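Side-chain contacts in putative hydrolase (Acinetobacter sp. NBRC 100985, PDB 4XUK), which probably hydrolyses organophosphate triesters, and perhaps lactones, at a two-zinc site of the metallo-beta-lactamase superfamily: residues Ile42-Tyr46 and Tyr47-Glu51; Leu206-Lys209 and Gly210-Ile213; Ala147-Lys151 and Glu152-Asn156. The protein carries 2 engineered substitutions. All blocks are in the same frame, centred on the assembly; numbering follows the deposited sequence.

Contact 1 of 3, residues Ile42-Tyr46 and Tyr47-Glu51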
loop_
_atom_site.group_PDB
_atom_site.type_symbol
_atom_site.label_atom_id
_atom_site.label_comp_id
_atom_site.label_asym_id
_atom_site.label_seq_id
_atom_site.Cartn_x
_atom_site.Cartn_y
_atom_site.Cartn_z
ATOM N N ILE A 42 -1.748 16.588 12.261
ATOM C CA ILE A 42 -0.953 15.642 11.478
ATOM C C ILE A 42 -1.818 14.477 10.981
ATOM O O ILE A 42 -1.737 14.098 9.811
ATOM C CB ILE A 42 0.303 15.181 12.254
ATOM C CG1 ILE A 42 1.229 16.377 12.510
ATOM C CG2 ILE A 42 1.057 14.102 11.485
ATOM C CD1 ILE A 42 2.293 16.146 13.573
ATOM N N LEU A 43 -2.673 13.936 11.847
ATOM C CA LEU A 43 -3.555 12.837 11.442
ATOM C C LEU A 43 -4.517 13.250 10.308
ATOM O O LEU A 43 -4.834 12.456 9.417
ATOM C CB LEU A 43 -4.323 12.311 12.660
ATOM C CG LEU A 43 -3.512 11.612 13.751
ATOM C CD1 LEU A 43 -4.381 11.271 14.952
ATOM C CD2 LEU A 43 -2.861 10.353 13.200
ATOM N N LYS A 44 -4.988 14.491 10.342
ATOM C CA LYS A 44 -5.882 14.968 9.295
ATOM C C LYS A 44 -5.166 15.084 7.953
ATOM O O LYS A 44 -5.759 14.805 6.914
ATOM C CB LYS A 44 -6.501 16.310 9.685
ATOM C CG LYS A 44 -7.639 16.209 10.682
ATOM C CD LYS A 44 -8.043 17.600 11.157
ATOM C CE LYS A 44 -9.387 17.587 11.871
ATOM N NZ LYS A 44 -9.223 17.747 13.347
ATOM N N LYS A 45 -3.898 15.499 7.969
ATOM C CA LYS A 45 -3.122 15.566 6.733
ATOM C C LYS A 45 -3.049 14.185 6.079
ATOM O O LYS A 45 -3.145 14.058 4.849
ATOM C CB LYS A 45 -1.712 16.103 7.011
ATOM C CG LYS A 45 -0.642 15.613 6.023
ATOM C CD LYS A 45 0.755 16.090 6.419
ATOM C CE LYS A 45 1.827 15.488 5.519
ATOM N NZ LYS A 45 3.217 15.851 5.931
ATOM N N TYR A 46 -2.900 13.150 6.901
ATOM C CA TYR A 46 -2.749 11.800 6.379
ATOM C C TYR A 46 -4.080 11.058 6.317
ATOM O O TYR A 46 -4.102 9.834 6.137
ATOM C CB TYR A 46 -1.768 11.003 7.240
ATOM C CG TYR A 46 -0.313 11.388 7.080
ATOM C CD1 TYR A 46 0.473 10.826 6.078
ATOM C CD2 TYR A 46 0.286 12.285 7.954
ATOM C CE1 TYR A 46 1.814 11.168 5.944
ATOM C CE2 TYR A 46 1.614 12.625 7.830
ATOM C CZ TYR A 46 2.376 12.064 6.829
ATOM O OH TYR A 46 3.710 12.417 6.720
ATOM N N TYR A 47 -5.181 11.798 6.448
ATOM C CA TYR A 47 -6.516 11.208 6.413
ATOM C C TYR A 47 -6.603 9.985 7.334
ATOM O O TYR A 47 -6.956 8.879 6.915
ATOM C CB TYR A 47 -6.895 10.880 4.972
ATOM C CG TYR A 47 -7.106 12.133 4.142
ATOM C CD1 TYR A 47 -6.033 12.795 3.553
ATOM C CD2 TYR A 47 -8.372 12.659 3.970
ATOM C CE1 TYR A 47 -6.223 13.932 2.805
ATOM C CE2 TYR A 47 -8.574 13.789 3.224
ATOM C CZ TYR A 47 -7.500 14.420 2.645
ATOM O OH TYR A 47 -7.720 15.554 1.895
ATOM N N ALA A 48 -6.241 10.210 8.590
ATOM C CA ALA A 48 -6.082 9.148 9.572
ATOM C C ALA A 48 -6.658 9.582 10.909
ATOM O O ALA A 48 -6.294 9.021 11.953
ATOM C CB ALA A 48 -4.589 8.816 9.734
ATOM N N ASP A 49 -7.514 10.583 10.881
ATOM C CA ASP A 49 -8.089 11.180 12.076
ATOM C C ASP A 49 -9.436 10.570 12.467
ATOM O O ASP A 49 -10.341 11.261 12.805
ATOM C CB ASP A 49 -8.233 12.696 11.921
ATOM C CG ASP A 49 -8.224 13.450 13.270
ATOM O OD1 ASP A 49 -7.645 12.985 14.255
ATOM O OD2 ASP A 49 -8.831 14.519 13.333
ATOM N N GLN A 50 -9.535 9.252 12.440
ATOM C CA GLN A 50 -10.789 8.566 12.696
ATOM C C GLN A 50 -11.086 8.433 14.203
ATOM O O GLN A 50 -10.232 8.155 14.980
ATOM C CB GLN A 50 -10.905 7.225 11.960
ATOM C CG GLN A 50 -9.667 6.734 11.215
ATOM C CD GLN A 50 -9.493 5.204 11.208
ATOM O OE1 GLN A 50 -8.456 4.707 11.529
ATOM N NE2 GLN A 50 -10.526 4.476 10.807
ATOM N N GLU A 51 -12.310 8.688 14.608
ATOM C CA GLU A 51 -12.645 8.642 16.021
ATOM C C GLU A 51 -12.352 7.285 16.630
ATOM O O GLU A 51 -12.080 7.206 17.768
ATOM C CB GLU A 51 -14.105 9.026 16.231
ATOM C CG GLU A 51 -14.504 9.359 17.657
ATOM C CD GLU A 51 -13.373 9.881 18.537
ATOM O OE1 GLU A 51 -12.918 11.026 18.360
ATOM O OE2 GLU A 51 -12.953 9.128 19.433
#

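Contact 2 of 3, residues Leu206-Lys209 and Gly210-Ile213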
loop_
_atom_site.group_PDB
_atom_site.type_symbol
_atom_site.label_atom_id
_atom_site.label_comp_id
_atom_site.label_asym_id
_atom_site.label_seq_id
_atom_site.Cartn_x
_atom_site.Cartn_y
_atom_site.Cartn_z
ATOM N N LEU A 206 19.989 -6.865 6.907
ATOM C CA LEU A 206 20.295 -7.879 5.904
ATOM C C LEU A 206 20.894 -7.163 4.707
ATOM O O LEU A 206 20.214 -6.375 4.052
ATOM C CB LEU A 206 19.009 -8.578 5.446
ATOM C CG LEU A 206 18.991 -10.037 4.947
ATOM C CD1 LEU A 206 18.155 -10.201 3.684
ATOM C CD2 LEU A 206 20.374 -10.629 4.764
ATOM N N LYS A 207 22.162 -7.415 4.419
ATOM C CA LYS A 207 22.758 -6.859 3.204
ATOM C C LYS A 207 22.744 -7.880 2.074
ATOM O O LYS A 207 23.301 -8.972 2.192
ATOM C CB LYS A 207 24.175 -6.338 3.469
ATOM C CG LYS A 207 24.227 -5.289 4.578
ATOM C CD LYS A 207 25.620 -4.687 4.747
ATOM C CE LYS A 207 25.783 -4.038 6.123
ATOM N NZ LYS A 207 25.951 -5.050 7.215
ATOM N N THR A 208 22.076 -7.527 0.982
ATOM C CA THR A 208 22.056 -8.369 -0.198
ATOM C C THR A 208 22.792 -7.638 -1.312
ATOM O O THR A 208 23.284 -6.522 -1.118
ATOM C CB THR A 208 20.619 -8.650 -0.647
ATOM O OG1 THR A 208 20.053 -7.458 -1.209
ATOM C CG2 THR A 208 19.767 -9.082 0.545
ATOM N N LYS A 209 22.882 -8.273 -2.473
ATOM C CA LYS A 209 23.503 -7.646 -3.632
ATOM C C LYS A 209 22.756 -6.380 -4.040
ATOM O O LYS A 209 21.606 -6.438 -4.476
ATOM C CB LYS A 209 23.545 -8.630 -4.800
ATOM C CG LYS A 209 22.251 -9.414 -4.987
ATOM C CD LYS A 209 22.356 -10.818 -4.412
ATOM C CE LYS A 209 23.142 -11.745 -5.335
ATOM N NZ LYS A 209 23.534 -13.006 -4.646
ATOM N N GLY A 210 23.406 -5.233 -3.872
ATOM C CA GLY A 210 22.825 -3.964 -4.283
ATOM C C GLY A 210 21.680 -3.410 -3.439
ATOM O O GLY A 210 21.040 -2.432 -3.836
ATOM N N GLU A 211 21.418 -4.013 -2.280
ATOM C CA GLU A 211 20.318 -3.541 -1.429
ATOM C C GLU A 211 20.520 -3.929 0.030
ATOM O O GLU A 211 20.837 -5.080 0.339
ATOM C CB GLU A 211 18.977 -4.087 -1.937
ATOM C CG GLU A 211 17.772 -3.650 -1.122
ATOM C CD GLU A 211 16.465 -4.046 -1.782
ATOM O OE1 GLU A 211 16.495 -4.548 -2.922
ATOM O OE2 GLU A 211 15.399 -3.861 -1.166
ATOM N N SER A 212 20.361 -2.956 0.925
ATOM C CA SER A 212 20.340 -3.232 2.352
ATOM C C SER A 212 18.910 -3.101 2.855
ATOM O O SER A 212 18.219 -2.126 2.533
ATOM C CB SER A 212 21.252 -2.263 3.116
ATOM O OG SER A 212 22.620 -2.521 2.853
ATOM N N ILE A 213 18.475 -4.083 3.640
ATOM C CA ILE A 213 17.145 -4.063 4.242
ATOM C C ILE A 213 17.294 -4.027 5.749
ATOM O O ILE A 213 17.987 -4.876 6.323
ATOM C CB ILE A 213 16.343 -5.314 3.861
ATOM C CG1 ILE A 213 16.234 -5.429 2.342
ATOM C CG2 ILE A 213 14.961 -5.277 4.499
ATOM C CD1 ILE A 213 16.797 -6.723 1.796
#

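Contact 3 of 3, residues Ala147-Lys151 and Glu152-Asn156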
loop_
_atom_site.group_PDB
_atom_site.type_symbol
_atom_site.label_atom_id
_atom_site.label_comp_id
_atom_site.label_asym_id
_atom_site.label_seq_id
_atom_site.Cartn_x
_atom_site.Cartn_y
_atom_site.Cartn_z
ATOM N N ALA A 147 11.060 -5.086 41.304
ATOM C CA ALA A 147 11.213 -4.129 42.402
ATOM C C ALA A 147 11.976 -2.886 41.945
ATOM O O ALA A 147 11.872 -1.823 42.566
ATOM C CB ALA A 147 11.903 -4.781 43.594
ATOM N N LYS A 148 12.729 -3.029 40.851
ATOM C CA LYS A 148 13.557 -1.944 40.316
ATOM C C LYS A 148 12.770 -0.917 39.490
ATOM O O LYS A 148 13.342 0.067 39.004
ATOM C CB LYS A 148 14.698 -2.510 39.465
ATOM C CG LYS A 148 15.641 -3.447 40.206
ATOM C CD LYS A 148 16.812 -3.857 39.316
ATOM C CE LYS A 148 17.720 -4.874 40.009
ATOM N NZ LYS A 148 18.796 -5.366 39.094
ATOM N N LEU A 149 11.469 -1.143 39.313
ATOM C CA LEU A 149 10.638 -0.154 38.629
ATOM C C LEU A 149 9.520 0.398 39.521
ATOM O O LEU A 149 9.112 -0.250 40.489
ATOM C CB LEU A 149 10.116 -0.668 37.274
ATOM C CG LEU A 149 9.884 -2.143 36.979
ATOM C CD1 LEU A 149 8.730 -2.613 37.794
ATOM C CD2 LEU A 149 9.584 -2.343 35.509
ATOM N N PRO A 150 9.066 1.626 39.225
ATOM C CA PRO A 150 8.039 2.307 40.022
ATOM C C PRO A 150 6.756 1.494 40.115
ATOM O O PRO A 150 6.418 0.789 39.165
ATOM C CB PRO A 150 7.789 3.587 39.228
ATOM C CG PRO A 150 9.085 3.862 38.568
ATOM C CD PRO A 150 9.653 2.522 38.210
ATOM N N LYS A 151 6.060 1.596 41.243
ATOM C CA LYS A 151 4.878 0.776 41.505
ATOM C C LYS A 151 3.843 0.860 40.386
ATOM O O LYS A 151 3.204 -0.135 40.061
ATOM C CB LYS A 151 4.240 1.169 42.843
ATOM C CG LYS A 151 5.187 1.128 44.046
ATOM C CD LYS A 151 5.605 -0.299 44.383
ATOM C CE LYS A 151 6.088 -0.436 45.833
ATOM N NZ LYS A 151 7.578 -0.381 45.973
ATOM N N GLU A 152 3.694 2.035 39.802
ATOM C CA GLU A 152 2.791 2.259 38.689
ATOM C C GLU A 152 3.029 1.324 37.519
ATOM O O GLU A 152 2.129 1.101 36.768
ATOM C CB GLU A 152 2.936 3.656 38.134
ATOM C CG GLU A 152 4.349 3.849 37.630
ATOM C CD GLU A 152 4.722 5.235 37.151
ATOM O OE1 GLU A 152 5.609 5.790 37.785
ATOM O OE2 GLU A 152 4.198 5.723 36.127
ATOM N N LYS A 153 4.243 0.829 37.374
ATOM C CA LYS A 153 4.652 0.083 36.183
ATOM C C LYS A 153 4.794 -1.407 36.447
ATOM O O LYS A 153 5.010 -2.194 35.515
ATOM C CB LYS A 153 5.977 0.633 35.647
ATOM C CG LYS A 153 5.823 1.884 34.801
ATOM C CD LYS A 153 7.065 2.758 34.828
ATOM C CE LYS A 153 6.939 3.869 33.790
ATOM N NZ LYS A 153 5.518 4.304 33.640
ATOM N N GLN A 154 4.661 -1.796 37.710
ATOM C CA GLN A 154 4.964 -3.166 38.124
ATOM C C GLN A 154 3.941 -4.194 37.648
ATOM O O GLN A 154 4.313 -5.300 37.252
ATOM C CB GLN A 154 5.115 -3.251 39.644
ATOM C CG GLN A 154 6.274 -2.439 40.198
ATOM C CD GLN A 154 6.502 -2.676 41.684
ATOM O OE1 GLN A 154 5.726 -3.373 42.339
ATOM N NE2 GLN A 154 7.572 -2.093 42.220
ATOM N N ALA A 155 2.676 -3.842 37.688
ATOM C CA ALA A 155 1.626 -4.723 37.240
ATOM C C ALA A 155 1.755 -5.062 35.767
ATOM O O ALA A 155 1.685 -6.182 35.399
ATOM C CB ALA A 155 0.273 -4.107 37.482
ATOM N N ASN A 156 1.922 -4.062 34.947
ATOM C CA ASN A 156 2.094 -4.288 33.522
ATOM C C ASN A 156 3.293 -5.190 33.224
ATOM O O ASN A 156 3.180 -6.127 32.445
ATOM C CB ASN A 156 2.216 -2.964 32.764
ATOM C CG ASN A 156 2.356 -3.163 31.262
ATOM O OD1 ASN A 156 1.396 -3.535 30.585
ATOM N ND2 ASN A 156 3.548 -2.907 30.734
#

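Contact 1 of 3, residues Ile42-Tyr46 and Tyr47-Glu51
Lys-44 lays its aliphatic chain against the side chain of Asp-49, with CG 3.4 Å from Asp-49 OD2. The chain runs extended to CE and bends at the last torsion (chi4 106°). This keeps NZ close to the same oxygen, and Lys-44 NZ to Asp-49 OD2 is a weak salt bridge of 3.3 Å. The other carboxylate oxygen is held elsewhere: Asp-49 OD1 is hydrogen-bonded to His-40 ND1. Asp-49 OD1 also lies 3.7 Å from Leu-43 CB, and the Leu-43 and Asp-49 side chains cross at about a right angle. Tyr-47 turns its ring over the end of the helix. Lys-44 O stands 3.9 Å above the plane of the Tyr-47 ring, offset toward the rim. Tyr-47 OH is hydrogen-bonded to Thr-274 O of the second subunit, and the ring stacks on His-273 of that subunit. The backbone turn rests on two bonds: Ala-48 N to Leu-43 O at 2.8 Å, and Tyr-47 N to Lys-44 O at 3.1 Å. Tyr-47 takes a positive phi of 48°. Leu-43 CD2 meets Ala-48 CB at 4.2 Å, the apolar contact that goes with this turn. Together these features make a Schellman motif ending helix 36-45, with Tyr-47 as its C-prime residue.

Contact 2 of 3, residues Leu206-Lys209 and Gly210-Ile213
The flat group at the centre is the peptide carbonyl of Glu-211, which Thr-208 grips twice. Thr-208 N meets Glu-211 O almost end-on at 2.8 Å. Thr-208 OG1 donates to the same Glu-211 O at 2.9 Å, tilted 25° from the carbonyl plane. The hydroxyl can do this because chi1 of 72° puts OG1 between the backbone N and the carbonyl carbon. The same torsion sets Thr-208 CG2 anti to the carbonyl carbon, where it meets Ile-213 CD1 at 4.0 Å. Thr-208 OG1 also rests against Glu-211 CB, and the two side chains run side by side in the same direction.

The segments are the two arms of the beta hairpin 202-208 and 211-215, joined by a type II turn from Thr-208 to Glu-211. Gly-210 has a positive phi of 73°, a shape that favours glycine. The bond that closes the turn, Glu-211 N to Thr-208 O, is weak at 3.3 Å. Farther along, Leu-206 and Ile-213 form a hydrogen-bonded pair, with both backbone bonds 2.9 Å long (Leu-206 N to Ile-213 O, Ile-213 N to Leu-206 O).

Leu-206, Thr-208, Glu-211 and Ile-213 share one face of the sheet. On it Leu-206 CD1 meets Ile-213 CD1 at 4.2 Å. This face packs on strands 6-11 and 14-26, so the hairpin belongs to the sheet-on-sheet core of the metallo-beta-lactamase alpha-beta-beta-alpha sandwich. Glu-211 OE2 is hydrogen-bonded to Tyr-9 OH and Thr-260 OG1, and Lys-209 NZ makes a salt bridge with Asp-13. Lys-207 and Ser-212 point to the other face as a non-hydrogen-bonded pair, where Lys-207 CG passes 3.6 Å from Ser-212 OG.

Contact 3 of 3, residues Ala147-Lys151 and Glu152-Asn156
Leu-149 and Pro-150 have extended backbones, and the chain then turns into the first turn of helix 151-173. Two backbone bonds bridge the change of direction, Lys-153 N to Pro-150 O at 2.8 Å and Gln-154 N to Lys-151 O at 3.2 Å. Both run from residue i+3 back to i, the 3-10 spacing, and both donors sit above the carbonyl plane.

Gln-154 carries most of the side-chain contact. Its chain runs extended beyond CG and reaches back to the preceding loop. There Gln-154 NE2 donates to Leu-149 O at 3.0 Å. The bond is nearly straight, with an angle of 171° at the hydrogen. The acceptor lies in the amide plane of Gln-154, so the bond fixes how the amide is rotated. Lys-151 lies alongside this amide, pointing the same way. Its bend at chi2 brings Lys-151 CD to 3.4 Å from Gln-154 NE2. Leu-149 CD1 presses against Gln-154 CG at 3.4 Å, a tight contact, and the two side chains cross. Leu-149 chi1, at 28°, is far from staggered, which may reflect strain or an uncertain side-chain placement.

Glu-152 turns back along the proline ring. With chi1 at 61° its CG sits between the backbone N and the carbonyl carbon, and Glu-152 OE1 comes to 3.4 Å from Pro-150 CB. The other oxygen is used by its neighbour: Lys-153 NZ makes a salt bridge to Glu-152 OE2 at 3.2 Å, coming from above the carboxylate plane.

The contact is on the surface and is mainly polar. Besides the backbone bonds, the Gln-154 amide ties the loop to the helix by donating to the Leu-149 carbonyl. The carboxylate of Glu-152, near the start of the helix, would probably also be favoured by the helix dipole.

How the contacts relate
From the N terminus the order is contact 1, contact 3, contact 2. They lie in series, and none nests within or crosses another. Contact 1 closes the end of helix 36-45 before strand 54-64, beside the second subunit. Contact 3 joins the loop after helix 134-141 to the start of helix 151-173, at the surface. Contact 2 closes the hairpin 202-208 and 211-215 in the second large sheet, and its inner face packs on strands of the first. The centres of contacts 1 and 2, and of contacts 1 and 3, are about 34 Å apart. Contacts 2 and 3 lie on opposite sides of the chain's centre, with centres about 41 Å apart.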